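Local coordinates for protein salicylate 5-hydroxylase, large oxygenase component (Ralstonia sp., PDB 7C8Z) that forms the oxygenase part of a multicomponent enzyme that 5-hydroxylates salicylate to gentisate, using molecular oxygen, a Rieske [2Fe-2S] cluster and a non-haem iron, at residues H67-G72 with I326-I331; R223-P228 with F379-F384; S340-Q345 with F354-F359. All coordinates share one frame; numbering follows the deposited sequence.

Contact 1: H67-G72 with I326-I331; sequences HWCYVG and IFPSVI
Tyr70 N donates to Ser329 OG at 2.7 Å, and the N-H...O angle of 177° makes this bond between backbone and side chain almost straight. The same hydroxyl oxygen, Ser329 OG, lies 3.5 Å from Cys69 CA, so Ser329 meets the incoming strand at the joint between Cys69 and Tyr70. Beside it, Cys69 CB comes within 3.8 Å of Ser329 CB, and Cys69 SG turns to Pro328, reaching CD at 4.0 Å. His67 CB stands 4.2 Å from Pro328 CD as well.

On the other side of the bond, Tyr70 CB packs on Val330 CB. The tyrosine's CG is anti to its backbone N (chi1 176°), which brings the ring over Val330: Val330 CG2 sits 4.0 Å from the Tyr70 ring centroid and 26° off the normal, a CH-pi contact over one face. The opposite face is covered by Gly72 N, 3.5 Å above the plane and over its centre. Beyond the ring, Tyr70 OH hydrogen-bonds Thr341 OG1 and His343 packs edge-to-face, fixing the ring from its far end.

The turn that presents Ser329 is shaped by a cis peptide before Pro328 and by a classic beta bulge in which Ser329 and Val330 both face Ile326. Behind His67, NE2 bonds to Tyr435 OH. The contact therefore joins an edge strand, within this chain, of the Rieske-domain sheet, paired there with strand 184-188, to the connection between strands 321-326 and 330-335 of the catalytic sheet, with helix 232-238 packing on Phe327 and Ile331.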
loop_
_atom_site.group_PDB
_atom_site.type_symbol
_atom_site.label_atom_id
_atom_site.label_comp_id
_atom_site.label_asym_id
_atom_site.label_seq_id
_atom_site.Cartn_x
_atom_site.Cartn_y
_atom_site.Cartn_z
ATOM N N HIS A 67 9.598 26.947 -19.339
ATOM C CA HIS A 67 10.117 27.076 -17.986
ATOM C C HIS A 67 11.412 26.297 -17.850
ATOM O O HIS A 67 11.549 25.205 -18.403
ATOM C CB HIS A 67 9.108 26.575 -16.948
ATOM C CG HIS A 67 7.892 27.434 -16.833
ATOM N ND1 HIS A 67 6.766 27.235 -17.602
ATOM C CD2 HIS A 67 7.630 28.508 -16.052
ATOM C CE1 HIS A 67 5.861 28.146 -17.295
ATOM N NE2 HIS A 67 6.359 28.929 -16.356
ATOM N N TRP A 68 12.349 26.867 -17.099
ATOM C CA TRP A 68 13.526 26.143 -16.651
ATOM C C TRP A 68 13.175 25.450 -15.346
ATOM O O TRP A 68 12.650 26.082 -14.425
ATOM C CB TRP A 68 14.715 27.079 -16.438
ATOM C CG TRP A 68 15.216 27.750 -17.670
ATOM C CD1 TRP A 68 14.933 29.017 -18.078
ATOM C CD2 TRP A 68 16.113 27.204 -18.645
ATOM N NE1 TRP A 68 15.589 29.293 -19.253
ATOM C CE2 TRP A 68 16.321 28.196 -19.620
ATOM C CE3 TRP A 68 16.756 25.972 -18.788
ATOM C CZ2 TRP A 68 17.146 27.996 -20.723
ATOM C CZ3 TRP A 68 17.574 25.774 -19.883
ATOM C CH2 TRP A 68 17.761 26.781 -20.838
ATOM N N CYS A 69 13.468 24.161 -15.265
ATOM C CA CYS A 69 13.203 23.392 -14.063
ATOM C C CYS A 69 14.522 22.871 -13.516
ATOM O O CYS A 69 15.438 22.540 -14.277
ATOM C CB CYS A 69 12.243 22.235 -14.339
ATOM S SG CYS A 69 10.592 22.775 -14.839
ATOM N N TYR A 70 14.617 22.830 -12.194
ATOM C CA TYR A 70 15.860 22.481 -11.522
ATOM C C TYR A 70 16.200 21.014 -11.756
ATOM O O TYR A 70 15.329 20.140 -11.695
ATOM C CB TYR A 70 15.722 22.765 -10.024
ATOM C CG TYR A 70 16.895 22.359 -9.165
ATOM C CD1 TYR A 70 17.978 23.208 -8.993
ATOM C CD2 TYR A 70 16.905 21.140 -8.497
ATOM C CE1 TYR A 70 19.045 22.848 -8.197
ATOM C CE2 TYR A 70 17.971 20.771 -7.702
ATOM C CZ TYR A 70 19.037 21.632 -7.554
ATOM O OH TYR A 70 20.107 21.287 -6.764
ATOM N N VAL A 71 17.469 20.747 -12.062
ATOM C CA VAL A 71 17.945 19.375 -12.177
ATOM C C VAL A 71 19.142 19.074 -11.284
ATOM O O VAL A 71 19.436 17.887 -11.058
ATOM C CB VAL A 71 18.268 19.003 -13.640
ATOM C CG1 VAL A 71 17.020 19.103 -14.508
ATOM C CG2 VAL A 71 19.381 19.868 -14.189
ATOM N N GLY A 72 19.852 20.063 -10.749
ATOM C CA GLY A 72 20.803 19.702 -9.708
ATOM C C GLY A 72 21.895 20.742 -9.515
ATOM O O GLY A 72 21.718 21.915 -9.819
ATOM N N ILE A 326 11.828 29.589 -7.316
ATOM C CA ILE A 326 11.941 29.583 -8.770
ATOM C C ILE A 326 10.875 28.632 -9.304
ATOM O O ILE A 326 10.958 27.407 -9.122
ATOM C CB ILE A 326 13.347 29.188 -9.240
ATOM C CG1 ILE A 326 14.359 30.249 -8.806
ATOM C CG2 ILE A 326 13.375 29.030 -10.756
ATOM C CD1 ILE A 326 15.773 29.960 -9.244
ATOM N N PHE A 327 9.875 29.229 -9.949
ATOM C CA PHE A 327 8.695 28.519 -10.416
ATOM C C PHE A 327 9.035 27.666 -11.636
ATOM O O PHE A 327 9.743 28.124 -12.536
ATOM C CB PHE A 327 7.605 29.532 -10.775
ATOM C CG PHE A 327 6.199 29.030 -10.578
ATOM C CD1 PHE A 327 5.646 28.950 -9.310
ATOM C CD2 PHE A 327 5.423 28.664 -11.668
ATOM C CE1 PHE A 327 4.346 28.505 -9.129
ATOM C CE2 PHE A 327 4.129 28.215 -11.496
ATOM C CZ PHE A 327 3.588 28.136 -10.224
ATOM N N PRO A 328 8.502 26.440 -11.722
ATOM C CA PRO A 328 7.625 25.873 -10.696
ATOM C C PRO A 328 8.310 24.823 -9.834
ATOM O O PRO A 328 7.652 24.195 -9.004
ATOM C CB PRO A 328 6.532 25.216 -11.531
ATOM C CG PRO A 328 7.308 24.666 -12.719
ATOM C CD PRO A 328 8.517 25.590 -12.926
ATOM N N SER A 329 9.617 24.639 -10.021
ATOM C CA SER A 329 10.251 23.398 -9.619
ATOM C C SER A 329 11.102 23.475 -8.362
ATOM O O SER A 329 11.346 22.428 -7.754
ATOM C CB SER A 329 11.127 22.853 -10.759
ATOM O OG SER A 329 12.461 23.326 -10.660
ATOM N N VAL A 330 11.591 24.648 -7.951
ATOM C CA VAL A 330 12.619 24.626 -6.917
ATOM C C VAL A 330 12.515 25.795 -5.950
ATOM O O VAL A 330 11.962 26.856 -6.255
ATOM C CB VAL A 330 14.037 24.570 -7.537
ATOM C CG1 VAL A 330 14.486 25.943 -8.013
ATOM C CG2 VAL A 330 15.040 23.956 -6.554
ATOM N N ILE A 331 13.053 25.561 -4.756
ATOM C CA ILE A 331 13.273 26.586 -3.751
ATOM C C ILE A 331 14.762 26.620 -3.441
ATOM O O ILE A 331 15.382 25.571 -3.246
ATOM C CB ILE A 331 12.464 26.302 -2.475
ATOM C CG1 ILE A 331 10.974 26.478 -2.750
ATOM C CG2 ILE A 331 12.926 27.205 -1.332
ATOM C CD1 ILE A 331 10.118 25.409 -2.124
#

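Contact 2: R223-P228 with F379-F384; sequences RRQRIP and FGPAGF
Arg223 NH1 lies among carbonyl oxygens: it hydrogen-bonds Ala376 O and comes within 2.9 Å of Phe379 O, although the angle there is too poor for a bond. This is the meeting of strand 217-227, outermost in the catalytic-domain sheet of this chain, with the loop between helices 366-375 and 387-402. The loop folds over the strand through a type I beta turn from Gly380 to Gly383, closed by Gly383 N to Gly380 O at 3.0 Å.

Arg223 reaches the loop because its chain is extended from CG to NE, and this brings Arg223 CD to 4.1 Å from Gly380 CA. Gly380, with phi 82° and psi 178°, starts the turn with its CA near the arginine chain. The other end of the guanidinium is held by a neighbouring subunit, whose backbone accepts from NH2. That subunit also pairs with Arg224 and Gln225 in parallel, which extends the sheet from one subunit into the next.

Pro381 supplies the apolar part of the contact. It stands over the strand between Arg223 and Gln225, with Pro381 CD 3.7 Å from Arg223 CB. Gln225 has its CG between backbone N and carbonyl carbon (chi1 52°), and the extended chain beyond CG crosses the proline at a slant; OE1 is taken by Trp356 NE1. The side chain of Gln225 is about 7 Å from that of Asp389, an iron ligand, which places the contact beside the metal site. Pro381 CG makes the closest approach of that ring, 3.6 Å from Gln225 CB, and also lies 3.7 Å from the backbone oxygen Arg224 O.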
loop_
_atom_site.group_PDB
_atom_site.type_symbol
_atom_site.label_atom_id
_atom_site.label_comp_id
_atom_site.label_asym_id
_atom_site.label_seq_id
_atom_site.Cartn_x
_atom_site.Cartn_y
_atom_site.Cartn_z
ATOM N N ARG A 223 18.132 14.851 1.884
ATOM C CA ARG A 223 16.971 14.425 2.646
ATOM C C ARG A 223 15.782 14.359 1.701
ATOM O O ARG A 223 15.717 15.099 0.720
ATOM C CB ARG A 223 16.691 15.377 3.806
ATOM C CG ARG A 223 17.795 15.396 4.853
ATOM C CD ARG A 223 17.818 16.712 5.602
ATOM N NE ARG A 223 18.623 16.649 6.813
ATOM C CZ ARG A 223 18.664 17.617 7.724
ATOM N NH1 ARG A 223 17.943 18.717 7.553
ATOM N NH2 ARG A 223 19.418 17.488 8.806
ATOM N N ARG A 224 14.851 13.450 1.969
ATOM C CA ARG A 224 13.758 13.230 1.032
ATOM C C ARG A 224 12.460 13.009 1.789
ATOM O O ARG A 224 12.435 12.310 2.805
ATOM C CB ARG A 224 14.028 12.024 0.115
ATOM C CG ARG A 224 15.416 11.995 -0.520
ATOM C CD ARG A 224 15.640 10.734 -1.343
ATOM N NE ARG A 224 15.681 11.056 -2.763
ATOM C CZ ARG A 224 16.801 11.281 -3.439
ATOM N NH1 ARG A 224 17.973 11.207 -2.824
ATOM N NH2 ARG A 224 16.747 11.585 -4.726
ATOM N N GLN A 225 11.379 13.592 1.276
ATOM C CA GLN A 225 10.081 13.391 1.904
ATOM C C GLN A 225 8.980 13.373 0.857
ATOM O O GLN A 225 8.995 14.159 -0.090
ATOM C CB GLN A 225 9.801 14.478 2.943
ATOM C CG GLN A 225 9.964 15.890 2.425
ATOM C CD GLN A 225 9.664 16.926 3.491
ATOM O OE1 GLN A 225 10.323 17.965 3.571
ATOM N NE2 GLN A 225 8.666 16.643 4.324
ATOM N N ARG A 226 8.017 12.486 1.046
ATOM C CA ARG A 226 6.830 12.422 0.202
ATOM C C ARG A 226 5.706 13.120 0.956
ATOM O O ARG A 226 5.289 12.656 2.024
ATOM C CB ARG A 226 6.473 10.971 -0.118
ATOM C CG ARG A 226 5.184 10.787 -0.896
ATOM C CD ARG A 226 5.249 9.514 -1.722
ATOM N NE ARG A 226 6.403 9.530 -2.617
ATOM C CZ ARG A 226 7.081 8.449 -2.977
ATOM N NH1 ARG A 226 6.724 7.261 -2.517
ATOM N NH2 ARG A 226 8.120 8.557 -3.792
ATOM N N ILE A 227 5.234 14.240 0.421
ATOM C CA ILE A 227 4.201 15.050 1.059
ATOM C C ILE A 227 2.915 14.873 0.260
ATOM O O ILE A 227 2.868 15.248 -0.919
ATOM C CB ILE A 227 4.607 16.532 1.136
ATOM C CG1 ILE A 227 5.990 16.670 1.772
ATOM C CG2 ILE A 227 3.584 17.323 1.937
ATOM C CD1 ILE A 227 6.465 18.090 1.895
ATOM N N PRO A 228 1.860 14.323 0.852
ATOM C CA PRO A 228 0.607 14.051 0.123
ATOM C C PRO A 228 -0.283 15.283 -0.018
ATOM O O PRO A 228 -1.401 15.343 0.511
ATOM C CB PRO A 228 -0.044 12.954 0.980
ATOM C CG PRO A 228 0.969 12.574 2.027
ATOM C CD PRO A 228 1.856 13.736 2.197
ATOM N N PHE A 379 15.715 22.017 9.841
ATOM C CA PHE A 379 15.081 21.873 8.542
ATOM C C PHE A 379 15.043 20.401 8.143
ATOM O O PHE A 379 15.485 19.520 8.882
ATOM C CB PHE A 379 15.818 22.732 7.510
ATOM C CG PHE A 379 16.228 24.077 8.045
ATOM C CD1 PHE A 379 15.312 25.115 8.119
ATOM C CD2 PHE A 379 17.516 24.293 8.508
ATOM C CE1 PHE A 379 15.679 26.346 8.625
ATOM C CE2 PHE A 379 17.889 25.525 9.019
ATOM C CZ PHE A 379 16.971 26.552 9.075
ATOM N N GLY A 380 14.501 20.142 6.960
ATOM C CA GLY A 380 14.348 18.793 6.477
ATOM C C GLY A 380 13.107 18.132 7.041
ATOM O O GLY A 380 12.391 18.712 7.862
ATOM N N PRO A 381 12.850 16.887 6.625
ATOM C CA PRO A 381 11.613 16.199 7.042
ATOM C C PRO A 381 11.486 15.970 8.541
ATOM O O PRO A 381 10.405 15.572 8.994
ATOM C CB PRO A 381 11.683 14.867 6.285
ATOM C CG PRO A 381 12.608 15.126 5.140
ATOM C CD PRO A 381 13.617 16.105 5.645
ATOM N N ALA A 382 12.544 16.187 9.321
ATOM C CA ALA A 382 12.484 16.025 10.765
ATOM C C ALA A 382 12.815 17.305 11.519
ATOM O O ALA A 382 12.868 17.285 12.756
ATOM C CB ALA A 382 13.434 14.907 11.214
ATOM N N GLY A 383 13.026 18.414 10.812
ATOM C CA GLY A 383 13.515 19.619 11.448
ATOM C C GLY A 383 12.527 20.233 12.420
ATOM O O GLY A 383 11.314 20.038 12.336
ATOM N N PHE A 384 13.079 21.005 13.362
ATOM C CA PHE A 384 12.254 21.730 14.323
ATOM C C PHE A 384 11.292 22.689 13.632
ATOM O O PHE A 384 10.214 22.977 14.163
ATOM C CB PHE A 384 13.141 22.497 15.306
ATOM C CG PHE A 384 13.828 21.620 16.316
ATOM C CD1 PHE A 384 13.099 20.968 17.294
ATOM C CD2 PHE A 384 15.202 21.449 16.286
ATOM C CE1 PHE A 384 13.727 20.162 18.223
ATOM C CE2 PHE A 384 15.835 20.639 17.211
ATOM C CZ PHE A 384 15.099 19.998 18.182
#

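Contact 3: S340-Q345 with F354-F359; sequences STRHIQ and FVWTHF
Thr341 and Thr357 bond to each other in both directions, Thr341 N to Thr357 O at 3.0 Å and Thr357 N to Thr341 O at 2.9 Å. His343 and Val355 repeat the pattern two residues along, again with a bond each way between their backbones. These are the hydrogen-bonded pairs of an antiparallel hairpin; Ser340-His358, Arg342-Trp356 and Ile344-Phe354 are the non-hydrogen-bonded pairs between and beyond them. The N-to-C directions of the two segments are 161° apart.

On the face bearing Arg342, the packing is aromatic. The Arg342 chain crosses the Trp356 ring at a slant: Arg342 CD is over the six-membered ring of Trp356, 4.1 Å from its centroid, as a CH-pi contact, and the guanidinium follows with one face toward CZ3. Arg342 CG anti to the carbonyl carbon (chi1 -48°) and an extended chain to NE direct the group this way. Phe354 shares that face of the indole, its ring plane 82° from the guanidinium and its CZ against Arg342 CB, while Ile344 CG1 touches the ring at its edge, 3.6 Å from Phe354 CE1. Further along, Ser340 CB sits over the centre of the His358 ring, 4.0 Å from its centroid.

On the opposite face the threonine side chains lie side by side, and Gln345 NE2 reaches back to Val355 CG2 at 3.4 Å.

Gln333 OE1, from neighbouring strand 330-335, is hydrogen-bonded to both Ser340 OG and Arg342 NH2, helping to fix the guanidinium against the indole. The Arg342 side chain lies about 7 Å from the bound iron and about 5 Å from the side chain of its ligand Asp389 (nearest atoms). The guanidinium, positively charged, probably adds a positive potential on this side of the iron site.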
loop_
_atom_site.group_PDB
_atom_site.type_symbol
_atom_site.label_atom_id
_atom_site.label_comp_id
_atom_site.label_asym_id
_atom_site.label_seq_id
_atom_site.Cartn_x
_atom_site.Cartn_y
_atom_site.Cartn_z
ATOM N N SER A 340 20.466 25.319 1.108
ATOM C CA SER A 340 20.003 24.099 0.468
ATOM C C SER A 340 19.148 24.460 -0.734
ATOM O O SER A 340 18.649 25.579 -0.856
ATOM C CB SER A 340 19.204 23.221 1.438
ATOM O OG SER A 340 17.907 23.754 1.648
ATOM N N THR A 341 19.007 23.502 -1.639
ATOM C CA THR A 341 17.942 23.564 -2.627
ATOM C C THR A 341 16.902 22.513 -2.275
ATOM O O THR A 341 17.216 21.485 -1.674
ATOM C CB THR A 341 18.449 23.367 -4.066
ATOM O OG1 THR A 341 19.086 22.094 -4.191
ATOM C CG2 THR A 341 19.434 24.463 -4.452
ATOM N N ARG A 342 15.649 22.821 -2.584
ATOM C CA ARG A 342 14.508 21.967 -2.278
ATOM C C ARG A 342 13.745 21.752 -3.576
ATOM O O ARG A 342 13.135 22.687 -4.109
ATOM C CB ARG A 342 13.620 22.596 -1.215
ATOM C CG ARG A 342 14.385 23.114 -0.020
ATOM C CD ARG A 342 13.490 23.975 0.835
ATOM N NE ARG A 342 14.182 24.472 2.015
ATOM C CZ ARG A 342 13.583 25.143 2.988
ATOM N NH1 ARG A 342 12.281 25.392 2.910
ATOM N NH2 ARG A 342 14.281 25.560 4.038
ATOM N N HIS A 343 13.799 20.527 -4.083
ATOM C CA HIS A 343 13.304 20.174 -5.402
ATOM C C HIS A 343 11.912 19.567 -5.274
ATOM O O HIS A 343 11.717 18.619 -4.500
ATOM C CB HIS A 343 14.276 19.187 -6.055
ATOM C CG HIS A 343 13.982 18.883 -7.492
ATOM N ND1 HIS A 343 14.696 17.945 -8.207
ATOM C CD2 HIS A 343 13.065 19.391 -8.348
ATOM C CE1 HIS A 343 14.227 17.884 -9.441
ATOM N NE2 HIS A 343 13.238 18.752 -9.552
ATOM N N ILE A 344 10.947 20.148 -6.005
ATOM C CA ILE A 344 9.573 19.652 -6.062
ATOM C C ILE A 344 9.446 18.682 -7.226
ATOM O O ILE A 344 9.794 19.014 -8.365
ATOM C CB ILE A 344 8.571 20.807 -6.218
ATOM C CG1 ILE A 344 8.599 21.727 -5.004
ATOM C CG2 ILE A 344 7.157 20.266 -6.419
ATOM C CD1 ILE A 344 7.672 22.890 -5.150
ATOM N N GLN A 345 8.910 17.493 -6.952
ATOM C CA GLN A 345 8.762 16.431 -7.944
ATOM C C GLN A 345 7.327 15.930 -7.859
ATOM O O GLN A 345 7.005 15.071 -7.027
ATOM C CB GLN A 345 9.769 15.314 -7.694
ATOM C CG GLN A 345 11.164 15.829 -7.350
ATOM C CD GLN A 345 12.161 14.721 -7.093
ATOM O OE1 GLN A 345 11.783 13.588 -6.811
ATOM N NE2 GLN A 345 13.443 15.039 -7.202
ATOM N N PHE A 354 9.796 15.721 -2.335
ATOM C CA PHE A 354 10.505 16.932 -1.943
ATOM C C PHE A 354 11.909 16.511 -1.542
ATOM O O PHE A 354 12.083 15.790 -0.550
ATOM C CB PHE A 354 9.793 17.642 -0.794
ATOM C CG PHE A 354 10.038 19.125 -0.739
ATOM C CD1 PHE A 354 9.946 19.904 -1.882
ATOM C CD2 PHE A 354 10.335 19.740 0.466
ATOM C CE1 PHE A 354 10.161 21.271 -1.828
ATOM C CE2 PHE A 354 10.551 21.102 0.529
ATOM C CZ PHE A 354 10.458 21.872 -0.620
ATOM N N VAL A 355 12.895 16.943 -2.319
ATOM C CA VAL A 355 14.277 16.519 -2.140
ATOM C C VAL A 355 15.106 17.714 -1.701
ATOM O O VAL A 355 15.257 18.685 -2.451
ATOM C CB VAL A 355 14.844 15.903 -3.425
ATOM C CG1 VAL A 355 16.284 15.462 -3.202
ATOM C CG2 VAL A 355 13.970 14.739 -3.865
ATOM N N TRP A 356 15.646 17.641 -0.490
ATOM C CA TRP A 356 16.535 18.661 0.042
ATOM C C TRP A 356 17.966 18.252 -0.272
ATOM O O TRP A 356 18.413 17.178 0.148
ATOM C CB TRP A 356 16.365 18.814 1.554
ATOM C CG TRP A 356 14.956 19.000 2.060
ATOM C CD1 TRP A 356 13.889 18.167 1.868
ATOM C CD2 TRP A 356 14.481 20.073 2.882
ATOM N NE1 TRP A 356 12.778 18.663 2.507
ATOM C CE2 TRP A 356 13.115 19.834 3.135
ATOM C CE3 TRP A 356 15.078 21.217 3.421
ATOM C CZ2 TRP A 356 12.336 20.701 3.900
ATOM C CZ3 TRP A 356 14.302 22.073 4.184
ATOM C CH2 TRP A 356 12.947 21.810 4.414
ATOM N N THR A 357 18.673 19.093 -1.020
ATOM C CA THR A 357 20.114 18.972 -1.226
ATOM C C THR A 357 20.763 20.055 -0.374
ATOM O O THR A 357 20.699 21.244 -0.709
ATOM C CB THR A 357 20.481 19.134 -2.699
ATOM O OG1 THR A 357 19.584 18.364 -3.507
ATOM C CG2 THR A 357 21.909 18.673 -2.945
ATOM N N HIS A 358 21.346 19.646 0.752
ATOM C CA HIS A 358 22.056 20.564 1.632
ATOM C C HIS A 358 23.510 20.641 1.195
ATOM O O HIS A 358 24.164 19.596 1.029
ATOM C CB HIS A 358 21.976 20.101 3.085
ATOM C CG HIS A 358 20.619 20.245 3.695
ATOM N ND1 HIS A 358 20.333 21.193 4.654
ATOM C CD2 HIS A 358 19.471 19.557 3.490
ATOM C CE1 HIS A 358 19.065 21.085 5.011
ATOM N NE2 HIS A 358 18.519 20.099 4.320
ATOM N N PHE A 359 24.025 21.867 1.045
ATOM C CA PHE A 359 25.391 22.023 0.563
ATOM C C PHE A 359 26.099 23.140 1.313
ATOM O O PHE A 359 25.473 23.989 1.950
ATOM C CB PHE A 359 25.435 22.301 -0.949
ATOM C CG PHE A 359 24.697 23.546 -1.366
ATOM C CD1 PHE A 359 23.326 23.521 -1.577
ATOM C CD2 PHE A 359 25.377 24.738 -1.569
ATOM C CE1 PHE A 359 22.649 24.658 -1.970
ATOM C CE2 PHE A 359 24.705 25.880 -1.960
ATOM C CZ PHE A 359 23.341 25.838 -2.164
#

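In the fold
From the N terminus, 67-72 comes first, in the Rieske region, and 223-228 opens contact 2 before contact 1 closes at 326-331. Contacts 1 and 2 therefore cross along the chain. Contact 3 follows contact 1 in series and is a short hairpin nested within the long loop that contact 2 closes at 379-384. All three reach the same catalytic sheet: contact 1 joins it to the Rieske sheet, contact 3 pairs two inner strands, and contact 2 lays a loop near the iron over the strand that is outermost within this chain. Contact 3 touches both others, whereas the nearest atoms of contacts 1 and 2 are about 9 Å apart.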